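Local atomic coordinates of putative ubiquinone biosynthesis protein (PDB entry 3MSQ), a protein that is of unproven function but, as a member of the Coq4 family, probably takes part in the biosynthesis of ubiquinone (coenzyme Q). Residues 62-74 with 111-125. Sequence-based numbering, arbitrary orientation.
Sequences VNALFSERWLPAP and VVDDISYLKMLWRST
Y117 of helix 114-133 fits into the bend after helix 60-68, between F66 and the turn of R69 and W70, a worked example of a tyrosine that packs with its ring and anchors with its hydroxyl. The ring stands out from its own helix because CG lies opposite the backbone N (chi1 170°), and so enters the turn around R69. The Y117 OH donates to W70 O at 2.8 Å, in the carbonyl plane and on a lone pair. F66 receives the tyrosine's edge on its face in a T-shaped stack, the ring planes 80° apart and the centroids 5.1 Å apart. R69, the first residue beyond the helix, with positive phi, lays its CA over one face of the Y117 ring, 4.0 Å from the centroid. Its chain, bent at chi2 (-85°), brings CD to 3.5 Å from Y117 CG and carries the guanidinium across D113, whose O lies over the centre of one face. R69 NH2 makes a long salt bridge with D114 OD1 (3.8 Å), while K57 NZ forms a salt bridge with D114 OD2. Further along, L121 CD1 meets the edge of the W70 indole, 3.6 Å from CE3, L71 CD2 lies against L121 N and S124 OG, and the P72 ring packs on S124 and T125. Chemically, the bond to W70 O and the packing against F66 and R69 together probably set the tyrosine's depth in a largely apolar joint, and the long ion pair at its margin probably adds only modest attraction.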
ATOM      1  N   VAL A  62      -5.393  32.837  16.957  1.00 47.38           N
ATOM      2  CA  VAL A  62      -5.126  32.080  15.734  1.00 45.22           C
ATOM      3  C   VAL A  62      -5.964  32.720  14.619  1.00 51.37           C
ATOM      4  O   VAL A  62      -5.411  33.156  13.599  1.00 51.29           O
ATOM      5  CB  VAL A  62      -5.445  30.564  15.939  1.00 46.99           C
ATOM      6  CG1 VAL A  62      -5.490  29.826  14.617  1.00 46.29           C
ATOM      7  CG2 VAL A  62      -4.448  29.893  16.881  1.00 45.66           C
ATOM      8  N   ASN A  63      -7.288  32.839  14.847  1.00 48.69           N
ATOM      9  CA  ASN A  63      -8.224  33.486  13.925  1.00 48.91           C
ATOM     10  C   ASN A  63      -7.753  34.894  13.483  1.00 52.54           C
ATOM     11  O   ASN A  63      -8.078  35.324  12.383  1.00 52.14           O
ATOM     12  CB  ASN A  63      -9.611  33.543  14.538  1.00 50.02           C
ATOM     13  CG  ASN A  63     -10.665  33.979  13.566  1.00 65.81           C
ATOM     14  OD1 ASN A  63     -10.876  35.166  13.332  1.00 64.49           O
ATOM     15  ND2 ASN A  63     -11.346  33.031  12.979  1.00 55.07           N
ATOM     16  N   ALA A  64      -6.963  35.580  14.332  1.00 49.78           N
ATOM     17  CA  ALA A  64      -6.355  36.882  14.038  1.00 49.64           C
ATOM     18  C   ALA A  64      -5.328  36.711  12.904  1.00 54.52           C
ATOM     19  O   ALA A  64      -5.393  37.472  11.930  1.00 55.23           O
ATOM     20  CB  ALA A  64      -5.682  37.456  15.282  1.00 49.97           C
ATOM     21  N   LEU A  65      -4.429  35.685  12.999  1.00 48.98           N
ATOM     22  CA  LEU A  65      -3.444  35.412  11.957  1.00 48.65           C
ATOM     23  C   LEU A  65      -4.125  34.974  10.668  1.00 53.86           C
ATOM     24  O   LEU A  65      -3.663  35.332   9.591  1.00 53.81           O
ATOM     25  CB  LEU A  65      -2.419  34.348  12.373  1.00 48.48           C
ATOM     26  CG  LEU A  65      -1.569  34.557  13.642  1.00 52.55           C
ATOM     27  CD1 LEU A  65      -0.469  33.545  13.693  1.00 51.70           C
ATOM     28  CD2 LEU A  65      -0.969  35.933  13.704  1.00 52.02           C
ATOM     29  N   PHE A  66      -5.240  34.244  10.766  1.00 51.30           N
ATOM     30  CA  PHE A  66      -5.971  33.819   9.575  1.00 51.39           C
ATOM     31  C   PHE A  66      -6.539  35.044   8.829  1.00 57.19           C
ATOM     32  O   PHE A  66      -6.512  35.085   7.594  1.00 57.30           O
ATOM     33  CB  PHE A  66      -7.043  32.758   9.927  1.00 53.23           C
ATOM     34  CG  PHE A  66      -6.556  31.317   9.922  1.00 53.73           C
ATOM     35  CD1 PHE A  66      -6.033  30.738  11.069  1.00 56.21           C
ATOM     36  CD2 PHE A  66      -6.626  30.542   8.770  1.00 55.63           C
ATOM     37  CE1 PHE A  66      -5.599  29.399  11.063  1.00 56.34           C
ATOM     38  CE2 PHE A  66      -6.174  29.211   8.760  1.00 57.17           C
ATOM     39  CZ  PHE A  66      -5.672  28.649   9.907  1.00 54.72           C
ATOM     40  N   SER A  67      -6.964  36.071   9.592  1.00 55.58           N
ATOM     41  CA  SER A  67      -7.518  37.350   9.088  1.00 55.69           C
ATOM     42  C   SER A  67      -6.470  38.174   8.364  1.00 58.04           C
ATOM     43  O   SER A  67      -6.775  38.720   7.303  1.00 57.52           O
ATOM     44  CB  SER A  67      -8.097  38.187  10.226  1.00 57.75           C
ATOM     45  OG  SER A  67      -9.035  37.424  10.958  1.00 64.59           O
ATOM     46  N   GLU A  68      -5.242  38.260   8.937  1.00 52.84           N
ATOM     47  CA  GLU A  68      -4.119  39.007   8.370  1.00 52.09           C
ATOM     48  C   GLU A  68      -3.347  38.210   7.299  1.00 55.18           C
ATOM     49  O   GLU A  68      -2.598  38.815   6.518  1.00 54.96           O
ATOM     50  CB  GLU A  68      -3.106  39.353   9.464  1.00 53.48           C
ATOM     51  CG  GLU A  68      -3.594  40.163  10.646  1.00 64.85           C
ATOM     52  CD  GLU A  68      -2.481  40.357  11.661  1.00 91.47           C
ATOM     53  OE1 GLU A  68      -1.296  40.432  11.252  1.00 77.67           O
ATOM     54  OE2 GLU A  68      -2.795  40.402  12.873  1.00 91.08           O
ATOM     55  N   ARG A  69      -3.469  36.856   7.312  1.00 50.02           N
ATOM     56  CA  ARG A  69      -2.702  35.913   6.480  1.00 48.73           C
ATOM     57  C   ARG A  69      -1.234  36.198   6.746  1.00 55.14           C
ATOM     58  O   ARG A  69      -0.426  36.362   5.829  1.00 57.05           O
ATOM     59  CB  ARG A  69      -3.074  35.956   4.995  1.00 46.06           C
ATOM     60  CG  ARG A  69      -4.514  35.554   4.717  1.00 52.35           C
ATOM     61  CD  ARG A  69      -4.658  34.061   4.592  1.00 52.09           C
ATOM     62  NE  ARG A  69      -5.961  33.626   4.085  1.00 59.51           N
ATOM     63  CZ  ARG A  69      -6.261  33.507   2.795  1.00 67.13           C
ATOM     64  NH1 ARG A  69      -5.381  33.859   1.865  1.00 55.15           N
ATOM     65  NH2 ARG A  69      -7.455  33.063   2.424  1.00 47.18           N
ATOM     66  N   TRP A  70      -0.932  36.336   8.050  1.00 51.02           N
ATOM     67  CA  TRP A  70       0.360  36.656   8.630  1.00 50.81           C
ATOM     68  C   TRP A  70       1.387  35.604   8.311  1.00 54.01           C
ATOM     69  O   TRP A  70       1.146  34.410   8.533  1.00 55.52           O
ATOM     70  CB  TRP A  70       0.240  36.822  10.166  1.00 50.10           C
ATOM     71  CG  TRP A  70       1.538  37.201  10.823  1.00 52.04           C
ATOM     72  CD1 TRP A  70       2.008  38.462  11.030  1.00 55.96           C
ATOM     73  CD2 TRP A  70       2.581  36.308  11.257  1.00 52.15           C
ATOM     74  NE1 TRP A  70       3.275  38.414  11.579  1.00 55.95           N
ATOM     75  CE2 TRP A  70       3.652  37.105  11.717  1.00 56.42           C
ATOM     76  CE3 TRP A  70       2.716  34.906  11.299  1.00 53.26           C
ATOM     77  CZ2 TRP A  70       4.830  36.554  12.213  1.00 55.66           C
ATOM     78  CZ3 TRP A  70       3.888  34.363  11.786  1.00 54.54           C
ATOM     79  CH2 TRP A  70       4.929  35.183  12.238  1.00 55.70           C
ATOM     80  N   LEU A  71       2.567  36.047   7.865  1.00 47.35           N
ATOM     81  CA  LEU A  71       3.713  35.170   7.612  1.00 45.25           C
ATOM     82  C   LEU A  71       4.945  35.906   8.121  1.00 46.62           C
ATOM     83  O   LEU A  71       4.939  37.128   8.102  1.00 46.94           O
ATOM     84  CB  LEU A  71       3.832  34.797   6.130  1.00 45.40           C
ATOM     85  CG  LEU A  71       2.784  33.818   5.587  1.00 48.80           C
ATOM     86  CD1 LEU A  71       2.836  33.762   4.092  1.00 48.38           C
ATOM     87  CD2 LEU A  71       2.932  32.431   6.201  1.00 47.61           C
ATOM     88  N   PRO A  72       5.971  35.221   8.657  1.00 42.85           N
ATOM     89  CA  PRO A  72       7.110  35.944   9.236  1.00 43.48           C
ATOM     90  C   PRO A  72       7.963  36.722   8.231  1.00 50.80           C
ATOM     91  O   PRO A  72       8.160  36.289   7.096  1.00 51.17           O
ATOM     92  CB  PRO A  72       7.895  34.848   9.955  1.00 44.70           C
ATOM     93  CG  PRO A  72       7.552  33.619   9.234  1.00 47.98           C
ATOM     94  CD  PRO A  72       6.140  33.763   8.802  1.00 43.71           C
ATOM     95  N   ALA A  73       8.446  37.904   8.669  1.00 48.93           N
ATOM     96  CA  ALA A  73       9.297  38.803   7.896  1.00 49.48           C
ATOM     97  C   ALA A  73      10.628  38.120   7.573  1.00 56.91           C
ATOM     98  O   ALA A  73      11.048  37.229   8.306  1.00 57.06           O
ATOM     99  CB  ALA A  73       9.527  40.087   8.667  1.00 50.33           C
ATOM    100  N   PRO A  74      11.294  38.461   6.456  1.00 57.25           N
ATOM    101  CA  PRO A  74      12.566  37.790   6.158  1.00 58.02           C
ATOM    102  C   PRO A  74      13.653  38.211   7.155  1.00 63.99           C
ATOM    103  O   PRO A  74      13.625  39.331   7.699  1.00 63.90           O
ATOM    104  CB  PRO A  74      12.875  38.226   4.721  1.00 59.89           C
ATOM    105  CG  PRO A  74      12.194  39.540   4.574  1.00 64.09           C
ATOM    106  CD  PRO A  74      10.959  39.475   5.427  1.00 59.10           C
ATOM    107  N   VAL A 111      -0.398  31.414  -1.506  1.00 61.68           N
ATOM    108  CA  VAL A 111      -1.496  31.459  -0.519  1.00 59.71           C
ATOM    109  C   VAL A 111      -2.781  31.908  -1.240  1.00 63.01           C
ATOM    110  O   VAL A 111      -2.926  33.073  -1.654  1.00 62.81           O
ATOM    111  CB  VAL A 111      -1.162  32.266   0.761  1.00 61.57           C
ATOM    112  CG1 VAL A 111      -2.371  32.395   1.680  1.00 60.94           C
ATOM    113  CG2 VAL A 111      -0.005  31.635   1.501  1.00 60.38           C
ATOM    114  N   VAL A 112      -3.673  30.936  -1.427  1.00 57.44           N
ATOM    115  CA  VAL A 112      -4.899  31.052  -2.201  1.00 57.07           C
ATOM    116  C   VAL A 112      -6.169  30.900  -1.345  1.00 58.80           C
ATOM    117  O   VAL A 112      -7.217  31.429  -1.712  1.00 58.65           O
ATOM    118  CB  VAL A 112      -4.768  30.046  -3.391  1.00 61.01           C
ATOM    119  CG1 VAL A 112      -6.093  29.405  -3.801  1.00 61.70           C
ATOM    120  CG2 VAL A 112      -4.067  30.694  -4.580  1.00 60.66           C
ATOM    121  N   ASP A 113      -6.063  30.198  -0.198  1.00 53.72           N
ATOM    122  CA  ASP A 113      -7.172  29.936   0.733  1.00 52.70           C
ATOM    123  C   ASP A 113      -6.664  29.653   2.144  1.00 54.58           C
ATOM    124  O   ASP A 113      -5.460  29.790   2.383  1.00 55.01           O
ATOM    125  CB  ASP A 113      -8.072  28.799   0.201  1.00 54.60           C
ATOM    126  CG  ASP A 113      -7.477  27.394   0.139  1.00 59.80           C
ATOM    127  OD1 ASP A 113      -6.234  27.262   0.232  1.00 59.30           O
ATOM    128  OD2 ASP A 113      -8.255  26.430  -0.012  1.00 61.20           O
ATOM    129  N   ASP A 114      -7.556  29.255   3.082  1.00 49.07           N
ATOM    130  CA  ASP A 114      -7.120  28.990   4.456  1.00 47.56           C
ATOM    131  C   ASP A 114      -6.213  27.766   4.594  1.00 51.56           C
ATOM    132  O   ASP A 114      -5.300  27.803   5.429  1.00 51.97           O
ATOM    133  CB  ASP A 114      -8.287  28.924   5.440  1.00 49.54           C
ATOM    134  CG  ASP A 114      -9.159  30.171   5.604  1.00 60.65           C
ATOM    135  OD1 ASP A 114      -8.601  31.322   5.555  1.00 60.84           O
ATOM    136  OD2 ASP A 114     -10.366  30.007   5.914  1.00 62.94           O
ATOM    137  N   ILE A 115      -6.445  26.687   3.789  1.00 46.12           N
ATOM    138  CA  ILE A 115      -5.598  25.478   3.819  1.00 44.60           C
ATOM    139  C   ILE A 115      -4.162  25.783   3.292  1.00 48.15           C
ATOM    140  O   ILE A 115      -3.184  25.416   3.950  1.00 46.60           O
ATOM    141  CB  ILE A 115      -6.290  24.287   3.105  1.00 47.20           C
ATOM    142  CG1 ILE A 115      -7.443  23.754   3.971  1.00 47.04           C
ATOM    143  CG2 ILE A 115      -5.292  23.179   2.721  1.00 43.95           C
ATOM    144  CD1 ILE A 115      -8.469  22.880   3.238  1.00 47.09           C
ATOM    145  N   SER A 116      -4.043  26.503   2.143  1.00 45.10           N
ATOM    146  CA  SER A 116      -2.733  26.898   1.621  1.00 44.31           C
ATOM    147  C   SER A 116      -2.078  27.908   2.575  1.00 48.56           C
ATOM    148  O   SER A 116      -0.853  27.891   2.747  1.00 49.30           O
ATOM    149  CB  SER A 116      -2.819  27.418   0.190  1.00 45.64           C
ATOM    150  OG  SER A 116      -3.859  28.363   0.027  1.00 54.54           O
ATOM    151  N   TYR A 117      -2.907  28.727   3.261  1.00 43.02           N
ATOM    152  CA  TYR A 117      -2.372  29.629   4.267  1.00 42.42           C
ATOM    153  C   TYR A 117      -1.727  28.848   5.460  1.00 47.38           C
ATOM    154  O   TYR A 117      -0.581  29.096   5.810  1.00 47.84           O
ATOM    155  CB  TYR A 117      -3.422  30.633   4.776  1.00 42.59           C
ATOM    156  CG  TYR A 117      -2.895  31.379   5.981  1.00 43.75           C
ATOM    157  CD1 TYR A 117      -1.710  32.107   5.910  1.00 45.89           C
ATOM    158  CD2 TYR A 117      -3.514  31.268   7.218  1.00 44.49           C
ATOM    159  CE1 TYR A 117      -1.154  32.699   7.039  1.00 46.25           C
ATOM    160  CE2 TYR A 117      -3.000  31.910   8.344  1.00 45.45           C
ATOM    161  CZ  TYR A 117      -1.815  32.621   8.250  1.00 50.78           C
ATOM    162  OH  TYR A 117      -1.267  33.231   9.351  1.00 51.30           O
ATOM    163  N   LEU A 118      -2.478  27.949   6.096  1.00 44.16           N
ATOM    164  CA  LEU A 118      -2.004  27.170   7.240  1.00 43.84           C
ATOM    165  C   LEU A 118      -0.762  26.365   6.901  1.00 48.32           C
ATOM    166  O   LEU A 118       0.109  26.227   7.744  1.00 47.33           O
ATOM    167  CB  LEU A 118      -3.120  26.259   7.757  1.00 43.78           C
ATOM    168  CG  LEU A 118      -2.813  25.369   8.960  1.00 46.68           C
ATOM    169  CD1 LEU A 118      -2.409  26.176  10.170  1.00 46.22           C
ATOM    170  CD2 LEU A 118      -3.989  24.446   9.263  1.00 47.92           C
ATOM    171  N   LYS A 119      -0.669  25.877   5.655  1.00 46.31           N
ATOM    172  CA  LYS A 119       0.476  25.122   5.157  1.00 46.02           C
ATOM    173  C   LYS A 119       1.705  26.023   5.184  1.00 50.24           C
ATOM    174  O   LYS A 119       2.737  25.618   5.717  1.00 48.82           O
ATOM    175  CB  LYS A 119       0.173  24.649   3.731  1.00 49.04           C
ATOM    176  CG  LYS A 119       1.021  23.491   3.246  1.00 48.31           C
ATOM    177  CD  LYS A 119       0.269  22.665   2.209  1.00 45.64           C
ATOM    178  CE  LYS A 119       0.422  23.221   0.855  1.00 52.37           C
ATOM    179  NZ  LYS A 119      -0.147  22.312  -0.145  1.00 70.73           N
HETATM  180  N   MSE A 120       1.570  27.266   4.658  1.00 48.70           N
HETATM  181  CA  MSE A 120       2.652  28.248   4.618  1.00 49.49           C
HETATM  182  C   MSE A 120       3.024  28.707   6.010  1.00 53.20           C
HETATM  183  O   MSE A 120       4.206  28.657   6.336  1.00 54.03           O
HETATM  184  CB  MSE A 120       2.349  29.411   3.667  1.00 52.56           C
HETATM  185  CG  MSE A 120       2.345  28.982   2.187  1.00 60.70           C
HETATM  186 SE   MSE A 120       3.973  28.058   1.641  0.75 69.19          SE
HETATM  187  CE  MSE A 120       5.078  29.737   1.591  1.00 66.77           C
ATOM    188  N   LEU A 121       2.033  29.022   6.874  1.00 48.22           N
ATOM    189  CA  LEU A 121       2.325  29.413   8.257  1.00 48.25           C
ATOM    190  C   LEU A 121       3.166  28.323   8.981  1.00 58.32           C
ATOM    191  O   LEU A 121       4.175  28.618   9.627  1.00 58.80           O
ATOM    192  CB  LEU A 121       1.032  29.730   9.026  1.00 46.92           C
ATOM    193  CG  LEU A 121       1.208  30.113  10.499  1.00 49.87           C
ATOM    194  CD1 LEU A 121       1.932  31.409  10.639  1.00 50.55           C
ATOM    195  CD2 LEU A 121      -0.112  30.140  11.237  1.00 49.93           C
ATOM    196  N   TRP A 122       2.754  27.073   8.813  1.00 58.04           N
ATOM    197  CA  TRP A 122       3.370  25.885   9.373  1.00 59.82           C
ATOM    198  C   TRP A 122       4.837  25.749   8.910  1.00 59.52           C
ATOM    199  O   TRP A 122       5.731  25.646   9.749  1.00 56.56           O
ATOM    200  CB  TRP A 122       2.515  24.661   8.962  1.00 60.59           C
ATOM    201  CG  TRP A 122       3.143  23.325   9.181  1.00 63.02           C
ATOM    202  CD1 TRP A 122       3.586  22.449   8.224  1.00 66.07           C
ATOM    203  CD2 TRP A 122       3.381  22.703  10.447  1.00 63.41           C
ATOM    204  NE1 TRP A 122       4.117  21.329   8.822  1.00 66.14           N
ATOM    205  CE2 TRP A 122       3.989  21.451  10.190  1.00 67.74           C
ATOM    206  CE3 TRP A 122       3.126  23.078  11.779  1.00 64.85           C
ATOM    207  CZ2 TRP A 122       4.343  20.572  11.223  1.00 67.23           C
ATOM    208  CZ3 TRP A 122       3.498  22.218  12.801  1.00 66.71           C
ATOM    209  CH2 TRP A 122       4.091  20.980  12.521  1.00 67.49           C
ATOM    210  N   ARG A 123       5.067  25.777   7.578  1.00 53.87           N
ATOM    211  CA  ARG A 123       6.385  25.639   6.974  1.00 52.41           C
ATOM    212  C   ARG A 123       7.332  26.781   7.338  1.00 57.38           C
ATOM    213  O   ARG A 123       8.488  26.524   7.648  1.00 57.22           O
ATOM    214  CB  ARG A 123       6.265  25.461   5.465  1.00 50.07           C
ATOM    215  CG  ARG A 123       5.636  24.137   5.048  1.00 45.32           C
ATOM    216  CD  ARG A 123       5.545  23.981   3.531  1.00 45.70           C
ATOM    217  NE  ARG A 123       4.845  22.739   3.200  1.00 58.79           N
ATOM    218  CZ  ARG A 123       4.524  22.337   1.976  1.00 72.72           C
ATOM    219  NH1 ARG A 123       4.837  23.078   0.921  1.00 57.14           N
ATOM    220  NH2 ARG A 123       3.884  21.190   1.797  1.00 61.58           N
ATOM    221  N   SER A 124       6.838  28.032   7.351  1.00 56.29           N
ATOM    222  CA  SER A 124       7.635  29.229   7.687  1.00 56.86           C
ATOM    223  C   SER A 124       8.086  29.264   9.123  1.00 61.83           C
ATOM    224  O   SER A 124       9.125  29.865   9.419  1.00 62.82           O
ATOM    225  CB  SER A 124       6.824  30.501   7.480  1.00 59.00           C
ATOM    226  OG  SER A 124       5.771  30.334   6.558  1.00 69.72           O
ATOM    227  N   THR A 125       7.253  28.716  10.031  1.00 57.59           N
ATOM    228  CA  THR A 125       7.485  28.831  11.460  1.00 57.24           C
ATOM    229  C   THR A 125       7.849  27.575  12.214  1.00 64.13           C
ATOM    230  O   THR A 125       8.529  27.707  13.225  1.00 63.85           O
ATOM    231  CB  THR A 125       6.336  29.599  12.143  1.00 55.81           C
ATOM    232  OG1 THR A 125       5.141  28.825  12.115  1.00 46.72           O
ATOM    233  CG2 THR A 125       6.081  30.964  11.517  1.00 58.61           C
TER